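Local coordinates for protein alpha-14 giardin (Giardia lamblia, PDB 3CHJ) that binds calcium and, in a calcium-dependent way, phospholipids, and may serve as a calcium-regulated structural element linking the membrane to the underlying axoneme, at residues Ala83-Leu86 against Cys87-Arg91; Cys103-Asp106 against Val107-Ile111; Asp129-Gly132 against Asp133-Lys137; Asn150-Thr154 against Gly155-Pro159; Val170-Arg173 against Lys174-Thr178. All coordinates share one frame; numbering follows the deposited sequence.

Interaction 1 of 5, residues Ala83-Leu86 against Cys87-Arg91; sequences AQLL and CELIR
Q84 and E88, one helical turn apart, meet amide to carboxylate: NE2 of Q84 donates to OE2 of E88 at 3.2 Å with an N-H...O angle of 152°. The acceptor lies close to the amide plane of Q84, but the carboxylate is turned steeply against that plane, 71° away from it, and OE2 is approached on its anti side. A bent chain and a straight one bring the groups together. In Q84, CG stands anti to the backbone N (chi1 -173°) and the chain then folds at chi2, whereas E88 runs on extended beyond CG. The methylene of Q84 is also involved, its CG lying 3.3 Å from OE2 of E88. The pair sits on helix 82-94 of the annexin fold, an i/i+4 arrangement carried by regular backbone bonds such as E88 N to Q84 O at 2.9 Å. One residue further along, L85 and L89 make the apolar counterpart: CG of L85 approaches CD1 of L89 at 3.9 Å, the two side chains crossing at a slant. Both leucines also touch M77 of helix 69-78 and reach helix 262-272, L85 through A270 and L89 through R267 and M271.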
# COMPACT_ATOMS: atom_id res chain seq x y z
N ALA A 83 -6.79 -5.40 -8.10
CA ALA A 83 -6.64 -6.77 -7.64
C ALA A 83 -5.49 -7.47 -8.36
O ALA A 83 -4.73 -8.23 -7.75
CB ALA A 83 -7.94 -7.54 -7.81
N GLN A 84 -5.37 -7.22 -9.66
CA GLN A 84 -4.29 -7.79 -10.46
C GLN A 84 -2.92 -7.29 -9.97
O GLN A 84 -2.00 -8.07 -9.76
CB GLN A 84 -4.49 -7.40 -11.93
CG GLN A 84 -3.51 -8.08 -12.86
CD GLN A 84 -3.88 -9.53 -13.11
OE1 GLN A 84 -5.07 -9.89 -13.17
NE2 GLN A 84 -2.87 -10.38 -13.28
N LEU A 85 -2.83 -5.97 -9.77
CA LEU A 85 -1.63 -5.37 -9.26
C LEU A 85 -1.24 -6.02 -7.92
O LEU A 85 -0.07 -6.40 -7.75
CB LEU A 85 -1.82 -3.85 -9.11
CG LEU A 85 -0.67 -3.16 -8.40
CD1 LEU A 85 0.59 -3.24 -9.25
CD2 LEU A 85 -1.06 -1.72 -8.09
N LEU A 86 -2.19 -6.16 -6.99
CA LEU A 86 -1.87 -6.74 -5.68
C LEU A 86 -1.31 -8.16 -5.81
O LEU A 86 -0.32 -8.51 -5.14
CB LEU A 86 -3.09 -6.74 -4.76
CG LEU A 86 -3.72 -5.36 -4.49
CD1 LEU A 86 -5.01 -5.46 -3.70
CD2 LEU A 86 -2.75 -4.43 -3.79
N CYS A 87 -1.93 -8.98 -6.66
CA CYS A 87 -1.45 -10.34 -6.87
C CYS A 87 -0.05 -10.35 -7.48
O CYS A 87 0.82 -11.12 -7.07
CB CYS A 87 -2.40 -11.13 -7.78
SG CYS A 87 -3.95 -11.53 -7.00
N GLU A 88 0.16 -9.51 -8.49
CA GLU A 88 1.47 -9.44 -9.14
C GLU A 88 2.56 -8.98 -8.17
O GLU A 88 3.70 -9.47 -8.24
CB GLU A 88 1.44 -8.54 -10.36
CG GLU A 88 0.52 -9.07 -11.45
CD GLU A 88 0.48 -8.16 -12.66
OE1 GLU A 88 1.23 -7.17 -12.67
OE2 GLU A 88 -0.31 -8.44 -13.59
N LEU A 89 2.22 -8.06 -7.27
CA LEU A 89 3.21 -7.62 -6.26
C LEU A 89 3.57 -8.75 -5.30
O LEU A 89 4.74 -8.94 -4.98
CB LEU A 89 2.69 -6.41 -5.46
CG LEU A 89 2.57 -5.12 -6.28
CD1 LEU A 89 1.81 -4.05 -5.47
CD2 LEU A 89 3.95 -4.59 -6.66
N ILE A 90 2.57 -9.50 -4.84
CA ILE A 90 2.84 -10.66 -3.96
C ILE A 90 3.67 -11.73 -4.67
O ILE A 90 4.62 -12.26 -4.10
CB ILE A 90 1.53 -11.26 -3.42
CG1 ILE A 90 0.85 -10.25 -2.50
CG2 ILE A 90 1.78 -12.61 -2.74
CD1 ILE A 90 -0.59 -10.62 -2.22
N ARG A 91 3.33 -12.01 -5.92
CA ARG A 91 4.11 -12.94 -6.74
C ARG A 91 5.57 -12.47 -6.90
O ARG A 91 6.51 -13.26 -6.70
CB ARG A 91 3.45 -13.08 -8.10
CG ARG A 91 4.24 -13.95 -9.08
CD ARG A 91 4.19 -15.44 -8.77
NE ARG A 91 4.84 -16.20 -9.85
CZ ARG A 91 4.78 -17.51 -10.02
NH1 ARG A 91 4.08 -18.28 -9.20
NH2 ARG A 91 5.43 -18.06 -11.04

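Interaction 2 of 5, residues Cys103-Asp106 against Val107-Ile111; sequences CLVD and VLLTI
T110 closes the end of helix 101-108 by turning its hydroxyl back onto the last turn: OG1 donates to the carbonyl O of D106 at 2.7 Å, nearly in line with the C=O bond (168°). The torsion explains the reach, since chi1 of 67° sets OG1 between the backbone N and the carbonyl carbon of T110. Thus the D106 carbonyl is bonded by a side chain where the regular backbone pattern gives way; T110 N instead makes a weak bond to V107 O. The tight part of the contact lies here and in the turn before it, where V107 N reaches C103 O at 2.9 Å and CG2 of V107 presses on the same oxygen at 3.2 Å. The side-chain pairs are looser: CG1 of V105 meets CD1 of L109 at 3.8 Å, and SG of C103 stays 4.2 Å from CG2 of V107. No solvent side balances them, for every touching residue is buried. The D106 carboxylate is satisfied by Y231 and by salt bridges to R264 and R267. Helix 227-241 touches V105, L109 and T110, helix 144-154 also covers V105 and L109, helix 82-94 packs on C103 and L104, and helix 262-272 meets C103, D106 and V107.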
# COMPACT_ATOMS: atom_id res chain seq x y z
N CYS A 103 7.53 -5.76 0.93
CA CYS A 103 6.44 -5.69 -0.04
C CYS A 103 5.21 -6.41 0.46
O CYS A 103 4.10 -5.90 0.35
CB CYS A 103 6.90 -6.27 -1.37
SG CYS A 103 5.66 -6.14 -2.67
N LEU A 104 5.40 -7.60 1.03
CA LEU A 104 4.28 -8.40 1.53
C LEU A 104 3.58 -7.64 2.66
O LEU A 104 2.37 -7.64 2.74
CB LEU A 104 4.81 -9.77 2.01
CG LEU A 104 5.34 -10.64 0.86
CD1 LEU A 104 5.86 -11.98 1.44
CD2 LEU A 104 4.30 -10.86 -0.20
N VAL A 105 4.36 -6.99 3.53
CA VAL A 105 3.77 -6.15 4.59
C VAL A 105 2.99 -4.97 4.01
O VAL A 105 1.82 -4.75 4.38
CB VAL A 105 4.87 -5.71 5.57
CG1 VAL A 105 4.36 -4.62 6.57
CG2 VAL A 105 5.39 -6.96 6.32
N ASP A 106 3.60 -4.27 3.06
CA ASP A 106 2.96 -3.09 2.47
C ASP A 106 1.63 -3.45 1.83
O ASP A 106 0.67 -2.67 1.90
CB ASP A 106 3.84 -2.49 1.38
CG ASP A 106 5.05 -1.74 1.92
OD1 ASP A 106 5.15 -1.46 3.15
OD2 ASP A 106 5.90 -1.40 1.07
N VAL A 107 1.59 -4.61 1.18
CA VAL A 107 0.39 -5.00 0.43
C VAL A 107 -0.68 -5.50 1.39
O VAL A 107 -1.81 -4.99 1.42
CB VAL A 107 0.71 -6.08 -0.62
CG1 VAL A 107 -0.58 -6.64 -1.22
CG2 VAL A 107 1.62 -5.49 -1.71
N LEU A 108 -0.34 -6.51 2.18
CA LEU A 108 -1.38 -7.22 2.93
C LEU A 108 -2.02 -6.37 4.00
O LEU A 108 -3.20 -6.59 4.33
CB LEU A 108 -0.83 -8.52 3.49
CG LEU A 108 -0.61 -9.56 2.40
CD1 LEU A 108 0.24 -10.72 2.90
CD2 LEU A 108 -2.00 -10.08 1.90
N LEU A 109 -1.28 -5.40 4.54
CA LEU A 109 -1.77 -4.63 5.69
C LEU A 109 -2.50 -3.35 5.30
O LEU A 109 -2.95 -2.61 6.17
CB LEU A 109 -0.66 -4.32 6.70
CG LEU A 109 0.01 -5.56 7.28
CD1 LEU A 109 1.05 -5.12 8.32
CD2 LEU A 109 -1.05 -6.48 7.89
N THR A 110 -2.61 -3.10 4.00
CA THR A 110 -3.22 -1.82 3.57
C THR A 110 -4.35 -2.01 2.57
O THR A 110 -4.69 -1.09 1.82
CB THR A 110 -2.20 -0.84 2.98
OG1 THR A 110 -1.70 -1.37 1.75
CG2 THR A 110 -1.06 -0.55 3.96
N ILE A 111 -4.92 -3.20 2.58
CA ILE A 111 -6.10 -3.49 1.77
C ILE A 111 -7.28 -3.98 2.62
O ILE A 111 -7.12 -4.59 3.68
CB ILE A 111 -5.80 -4.47 0.63
CG1 ILE A 111 -5.27 -5.81 1.18
CG2 ILE A 111 -4.83 -3.79 -0.33
CD1 ILE A 111 -4.93 -6.85 0.13

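Interaction 3 of 5, residues Asp129-Gly132 against Asp133-Lys137; sequences DSLG and DVVRK
S130 caps the first turn of helix 131-139 by accepting from D133: the amide N of D133 donates to OG of S130 at 3.0 Å, with an N-H...O angle of 156°. This is an N-cap in the annexin fold, with S130 as the residue just before the helix. A chi1 of 157° carries OG roughly opposite the backbone N of S130, over toward the amide of D133. The cap gives that amide an acceptor, since a helix has no preceding turn of carbonyls to supply one at its start. The capping box is not completed: the nearer carboxylate oxygen of D133, OD2, lies 5.1 Å from the backbone N of S130. Separately, OD2 of D133 comes within 3.5 Å of OG of S130, an approach that is not a hydrogen bond, and within 3.4 Å of CB of S130.

The following amides are taken up by main-chain carbonyls. V134 N bonds to S130 O at 3.0 Å, so S130 serves two successive amides, one with its hydroxyl and one with its carbonyl. V135 N then finds L131 O, and R136 N finds G132 O, in ordinary i/i+4 order. The charged ends have weaker company: D129 and R136 form long, weak ion pairs with R91 and D141, respectively. L131 is buried against I119 and Y123 of helix 113-127, I90 of helix 82-94 and A153 of helix 144-154. CG2 of V134 rests against CB of D129 at 3.8 Å and approaches the carbonyl O of S130 at 3.3 Å.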
# COMPACT_ATOMS: atom_id res chain seq x y z
N ASP A 129 -1.36 -21.36 -7.03
CA ASP A 129 -0.81 -21.42 -5.68
C ASP A 129 -1.77 -20.75 -4.74
O ASP A 129 -2.50 -19.84 -5.13
CB ASP A 129 0.49 -20.62 -5.60
CG ASP A 129 1.63 -21.27 -6.34
OD1 ASP A 129 1.66 -22.52 -6.48
OD2 ASP A 129 2.52 -20.51 -6.77
N SER A 130 -1.73 -21.18 -3.48
CA SER A 130 -2.47 -20.50 -2.42
C SER A 130 -1.70 -19.26 -1.98
O SER A 130 -0.52 -19.35 -1.68
CB SER A 130 -2.64 -21.43 -1.23
OG SER A 130 -2.86 -20.72 -0.01
N LEU A 131 -2.37 -18.12 -1.93
CA LEU A 131 -1.73 -16.89 -1.48
C LEU A 131 -1.24 -17.05 -0.02
O LEU A 131 -0.08 -16.74 0.29
CB LEU A 131 -2.72 -15.73 -1.63
CG LEU A 131 -2.30 -14.31 -1.29
CD1 LEU A 131 -3.31 -13.35 -1.90
CD2 LEU A 131 -2.24 -14.12 0.19
N GLY A 132 -2.11 -17.55 0.85
CA GLY A 132 -1.75 -17.76 2.25
C GLY A 132 -0.54 -18.67 2.38
O GLY A 132 0.37 -18.42 3.17
N ASP A 133 -0.53 -19.73 1.58
CA ASP A 133 0.51 -20.72 1.71
C ASP A 133 1.87 -20.20 1.25
O ASP A 133 2.88 -20.47 1.90
CB ASP A 133 0.15 -21.96 0.91
CG ASP A 133 -0.91 -22.82 1.60
OD1 ASP A 133 -1.26 -22.60 2.79
OD2 ASP A 133 -1.39 -23.74 0.91
N VAL A 134 1.88 -19.45 0.15
CA VAL A 134 3.14 -18.90 -0.36
C VAL A 134 3.72 -17.90 0.65
O VAL A 134 4.92 -17.90 0.91
CB VAL A 134 2.94 -18.22 -1.73
CG1 VAL A 134 4.21 -17.47 -2.14
CG2 VAL A 134 2.60 -19.27 -2.78
N VAL A 135 2.85 -17.08 1.24
CA VAL A 135 3.31 -16.08 2.20
C VAL A 135 3.90 -16.78 3.43
O VAL A 135 4.98 -16.40 3.89
CB VAL A 135 2.17 -15.11 2.59
CG1 VAL A 135 2.57 -14.25 3.84
CG2 VAL A 135 1.80 -14.22 1.38
N ARG A 136 3.20 -17.78 3.96
CA ARG A 136 3.68 -18.48 5.14
C ARG A 136 4.99 -19.26 4.88
O ARG A 136 5.90 -19.27 5.70
CB ARG A 136 2.60 -19.41 5.68
CG ARG A 136 2.97 -20.02 7.01
CD ARG A 136 1.86 -20.90 7.53
NE ARG A 136 2.12 -21.26 8.93
CZ ARG A 136 1.47 -20.75 9.97
NH1 ARG A 136 0.50 -19.86 9.81
NH2 ARG A 136 1.79 -21.16 11.19
N LYS A 137 5.06 -19.92 3.73
CA LYS A 137 6.27 -20.68 3.37
C LYS A 137 7.51 -19.78 3.31
O LYS A 137 8.60 -20.15 3.79
CB LYS A 137 6.05 -21.39 2.04
CG LYS A 137 7.26 -22.13 1.49
CD LYS A 137 6.86 -22.95 0.26
CE LYS A 137 6.78 -22.09 -0.99
NZ LYS A 137 8.13 -21.83 -1.55

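Interaction 4 of 5, residues Asn150-Thr154 against Gly155-Pro159; sequences NAVAT and GDRIP
The carbonyl O of N150 is gripped twice by T154, whose OG1 donates at 3.0 Å and whose backbone N donates at 3.2 Å. The two donors come from opposite faces of the carbonyl plane. T154 has chi1 61°, which swings OG1 back over the helix to make this possible. Beyond T154 the chain departs from helical geometry at G155, the first residue past helix 144-154; its amide N lies 2.9 Å from O of A151. A water lies between V152 O, at 2.9 Å, and G155 O, the second approach weak; it has more acceptors near it than protons, so which bonds it makes is uncertain. R157 then doubles back with an extended chain, placing NH2 3.7 Å from CG2 of V152, while its guanidinium is held by the carbonyls of Y196 and F193. From helix 113-127, R120 bonds to the carbonyl oxygens of A153 and G155, and T113 touches R157. Helix 186-195 packs on A151 and V152, helix 131-139 lies against N150 and A153, and the loop from G155 leads on toward helix 162-177.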
# COMPACT_ATOMS: atom_id res chain seq x y z
N ASN A 150 0.30 -13.28 8.11
CA ASN A 150 -0.32 -14.59 7.93
C ASN A 150 -1.77 -14.58 8.42
O ASN A 150 -2.67 -15.16 7.76
CB ASN A 150 0.45 -15.68 8.69
CG ASN A 150 1.77 -16.02 8.04
OD1 ASN A 150 1.95 -15.87 6.81
ND2 ASN A 150 2.71 -16.47 8.85
N ALA A 151 -2.02 -13.94 9.56
CA ALA A 151 -3.38 -13.87 10.08
C ALA A 151 -4.29 -13.10 9.13
O ALA A 151 -5.47 -13.43 8.92
CB ALA A 151 -3.39 -13.25 11.46
N VAL A 152 -3.78 -12.00 8.60
CA VAL A 152 -4.54 -11.21 7.66
C VAL A 152 -4.77 -11.97 6.35
O VAL A 152 -5.89 -11.96 5.80
CB VAL A 152 -3.84 -9.85 7.41
CG1 VAL A 152 -4.44 -9.12 6.22
CG2 VAL A 152 -3.90 -9.01 8.67
N ALA A 153 -3.73 -12.63 5.85
CA ALA A 153 -3.83 -13.34 4.58
C ALA A 153 -4.90 -14.42 4.58
O ALA A 153 -5.51 -14.66 3.55
CB ALA A 153 -2.47 -13.93 4.16
N THR A 154 -5.15 -15.06 5.73
CA THR A 154 -6.08 -16.20 5.80
C THR A 154 -7.35 -15.94 6.61
O THR A 154 -8.25 -16.80 6.64
CB THR A 154 -5.38 -17.44 6.39
OG1 THR A 154 -4.91 -17.14 7.71
CG2 THR A 154 -4.20 -17.83 5.51
N GLY A 155 -7.45 -14.79 7.27
CA GLY A 155 -8.55 -14.54 8.20
C GLY A 155 -9.61 -13.57 7.73
O GLY A 155 -9.73 -13.27 6.54
N ASP A 156 -10.39 -13.06 8.67
CA ASP A 156 -11.48 -12.15 8.40
C ASP A 156 -11.46 -11.11 9.50
O ASP A 156 -10.87 -11.33 10.56
CB ASP A 156 -12.81 -12.91 8.43
CG ASP A 156 -13.98 -12.13 7.82
OD1 ASP A 156 -13.83 -10.96 7.36
OD2 ASP A 156 -15.10 -12.72 7.80
N ARG A 157 -12.09 -9.98 9.24
CA ARG A 157 -12.28 -8.94 10.24
C ARG A 157 -13.77 -8.87 10.56
O ARG A 157 -14.58 -8.54 9.69
CB ARG A 157 -11.77 -7.61 9.72
CG ARG A 157 -10.25 -7.56 9.62
CD ARG A 157 -9.78 -6.22 9.10
NE ARG A 157 -8.33 -6.26 8.88
CZ ARG A 157 -7.40 -6.08 9.82
NH1 ARG A 157 -7.73 -5.77 11.07
NH2 ARG A 157 -6.11 -6.16 9.49
N ILE A 158 -14.12 -9.20 11.79
CA ILE A 158 -15.52 -9.34 12.18
C ILE A 158 -15.88 -8.40 13.34
O ILE A 158 -15.06 -8.20 14.24
CB ILE A 158 -15.90 -10.83 12.51
CG1 ILE A 158 -15.30 -11.32 13.85
CG2 ILE A 158 -15.58 -11.76 11.32
CD1 ILE A 158 -13.78 -11.23 14.03
N PRO A 159 -17.10 -7.81 13.31
CA PRO A 159 -17.52 -6.90 14.38
C PRO A 159 -17.56 -7.52 15.77
O PRO A 159 -17.78 -8.73 15.92
CB PRO A 159 -18.93 -6.46 13.94
CG PRO A 159 -18.94 -6.67 12.46
CD PRO A 159 -18.14 -7.93 12.27
O HOH W 1 -8.12 -10.23 6.54

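Interaction 5 of 5, residues Val170-Arg173 against Lys174-Thr178; sequences VLVR and KAIET. With CA (calcium ion), chain B.
Charge pairing joins R173 and E177 across one turn at the end of helix 162-177. NE of R173 and OE2 of E177 form a salt bridge at 3.0 Å, though its hydrogen bond is weak, bent to 128°, and the guanidinium and carboxylate planes stand 80° apart. A bend at chi2 (69°) turns the R173 chain across that of E177. A water at the guanidinium edge, in its plane, completes the link by accepting from NH2 of R173 and donating to OE2 of E177. The strongest polar partner of R173 is D215, by salt bridge; Y208 adds a hydrogen bond and Y212 a cation-pi contact. K174 pairs with E185 and D184.

Apolar contact is slight, CG2 of V172 meeting CD1 of I176 at 4.3 Å, with I192 and W189 of helix 186-195 against them. Backbone bonds carry the helix, as in I176 N to V172 O at 2.9 Å.

Metal coordination takes over where the helix ends. The calcium ion is bound by O of A175 at 2.3 Å and by O and OG1 of T178, each at 2.4 Å; G180, E185 and E224 complete the protein part of the site. Because E185 both binds calcium and pairs with K174, the lysine is a second-shell residue that probably helps to orient this carboxylate. The two carbonyls and the hydroxyl bring no formal charge, so the carboxylates of E185 and E224 presumably balance the ion.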
# COMPACT_ATOMS: atom_id res chain seq x y z
N VAL A 170 -7.64 -3.72 28.22
CA VAL A 170 -6.86 -4.07 29.38
C VAL A 170 -5.67 -4.95 28.98
O VAL A 170 -4.54 -4.75 29.44
CB VAL A 170 -7.76 -4.76 30.44
CG1 VAL A 170 -6.93 -5.33 31.56
CG2 VAL A 170 -8.78 -3.74 30.98
N LEU A 171 -5.93 -5.91 28.09
CA LEU A 171 -4.90 -6.82 27.62
C LEU A 171 -3.79 -6.12 26.82
O LEU A 171 -2.60 -6.40 27.02
CB LEU A 171 -5.53 -7.95 26.80
CG LEU A 171 -6.35 -8.94 27.65
CD1 LEU A 171 -7.19 -9.81 26.73
CD2 LEU A 171 -5.44 -9.78 28.53
N VAL A 172 -4.18 -5.21 25.93
CA VAL A 172 -3.17 -4.51 25.14
C VAL A 172 -2.35 -3.51 25.96
O VAL A 172 -1.15 -3.35 25.74
CB VAL A 172 -3.72 -3.91 23.82
CG1 VAL A 172 -4.41 -2.54 24.01
CG2 VAL A 172 -2.56 -3.81 22.81
N ARG A 173 -3.00 -2.87 26.94
CA ARG A 173 -2.26 -2.04 27.89
C ARG A 173 -1.22 -2.86 28.66
O ARG A 173 -0.08 -2.43 28.81
CB ARG A 173 -3.21 -1.33 28.86
CG ARG A 173 -2.48 -0.55 29.94
CD ARG A 173 -1.75 0.67 29.36
NE ARG A 173 -1.38 1.62 30.42
CZ ARG A 173 -1.01 2.88 30.20
NH1 ARG A 173 -0.92 3.36 28.97
NH2 ARG A 173 -0.70 3.67 31.23
N LYS A 174 -1.62 -4.04 29.14
CA LYS A 174 -0.69 -4.94 29.81
C LYS A 174 0.51 -5.26 28.92
O LYS A 174 1.67 -5.17 29.35
CB LYS A 174 -1.43 -6.22 30.24
CG LYS A 174 -0.62 -7.21 31.07
CD LYS A 174 0.14 -8.20 30.19
CE LYS A 174 1.18 -8.98 30.98
NZ LYS A 174 1.90 -9.99 30.13
N ALA A 175 0.23 -5.58 27.66
CA ALA A 175 1.28 -5.89 26.70
C ALA A 175 2.21 -4.69 26.46
O ALA A 175 3.42 -4.84 26.38
CB ALA A 175 0.64 -6.36 25.39
N ILE A 176 1.63 -3.50 26.35
CA ILE A 176 2.41 -2.29 26.13
C ILE A 176 3.33 -1.98 27.33
O ILE A 176 4.45 -1.49 27.16
CB ILE A 176 1.46 -1.12 25.82
CG1 ILE A 176 0.92 -1.28 24.39
CG2 ILE A 176 2.16 0.24 26.02
CD1 ILE A 176 -0.26 -0.36 24.03
N GLU A 177 2.86 -2.32 28.52
CA GLU A 177 3.61 -2.00 29.74
C GLU A 177 4.85 -2.85 29.93
O GLU A 177 5.82 -2.38 30.54
CB GLU A 177 2.72 -2.04 30.98
CG GLU A 177 1.81 -0.84 31.07
CD GLU A 177 1.07 -0.74 32.39
OE1 GLU A 177 1.58 -1.23 33.42
OE2 GLU A 177 -0.03 -0.15 32.41
N THR A 178 4.84 -4.08 29.41
CA THR A 178 5.98 -5.00 29.58
C THR A 178 6.99 -4.88 28.44
O THR A 178 6.61 -4.81 27.26
CB THR A 178 5.52 -6.46 29.64
OG1 THR A 178 4.86 -6.80 28.40
CG2 THR A 178 4.55 -6.70 30.80
CA CA B . 5.13 -6.30 26.10
O HOH W 2 -1.30 2.31 33.82

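How the interactions relate
Interactions 1 to 4 form one connected group, while interaction 5 stands apart with the calcium ion. Interaction 1 packs on interaction 2, CB of L89 lying 4.0 Å from CG2 of V107, and on interaction 3, where CD1 of I90 meets CD1 of L131 at 3.9 Å. Interaction 4 joins interaction 2 through CD2 of L109 and CG2 of V152, 3.9 Å apart, and interaction 3 through CD2 of L131 and CB of A153, 4.0 Å apart. Interactions 1 and 4 do not touch. The loop opened in interaction 4 leads to helix 162-177, which holds interaction 5; their centres are about 22 Å apart, whereas interaction 1 lies about 36 Å from interaction 5, centre to centre.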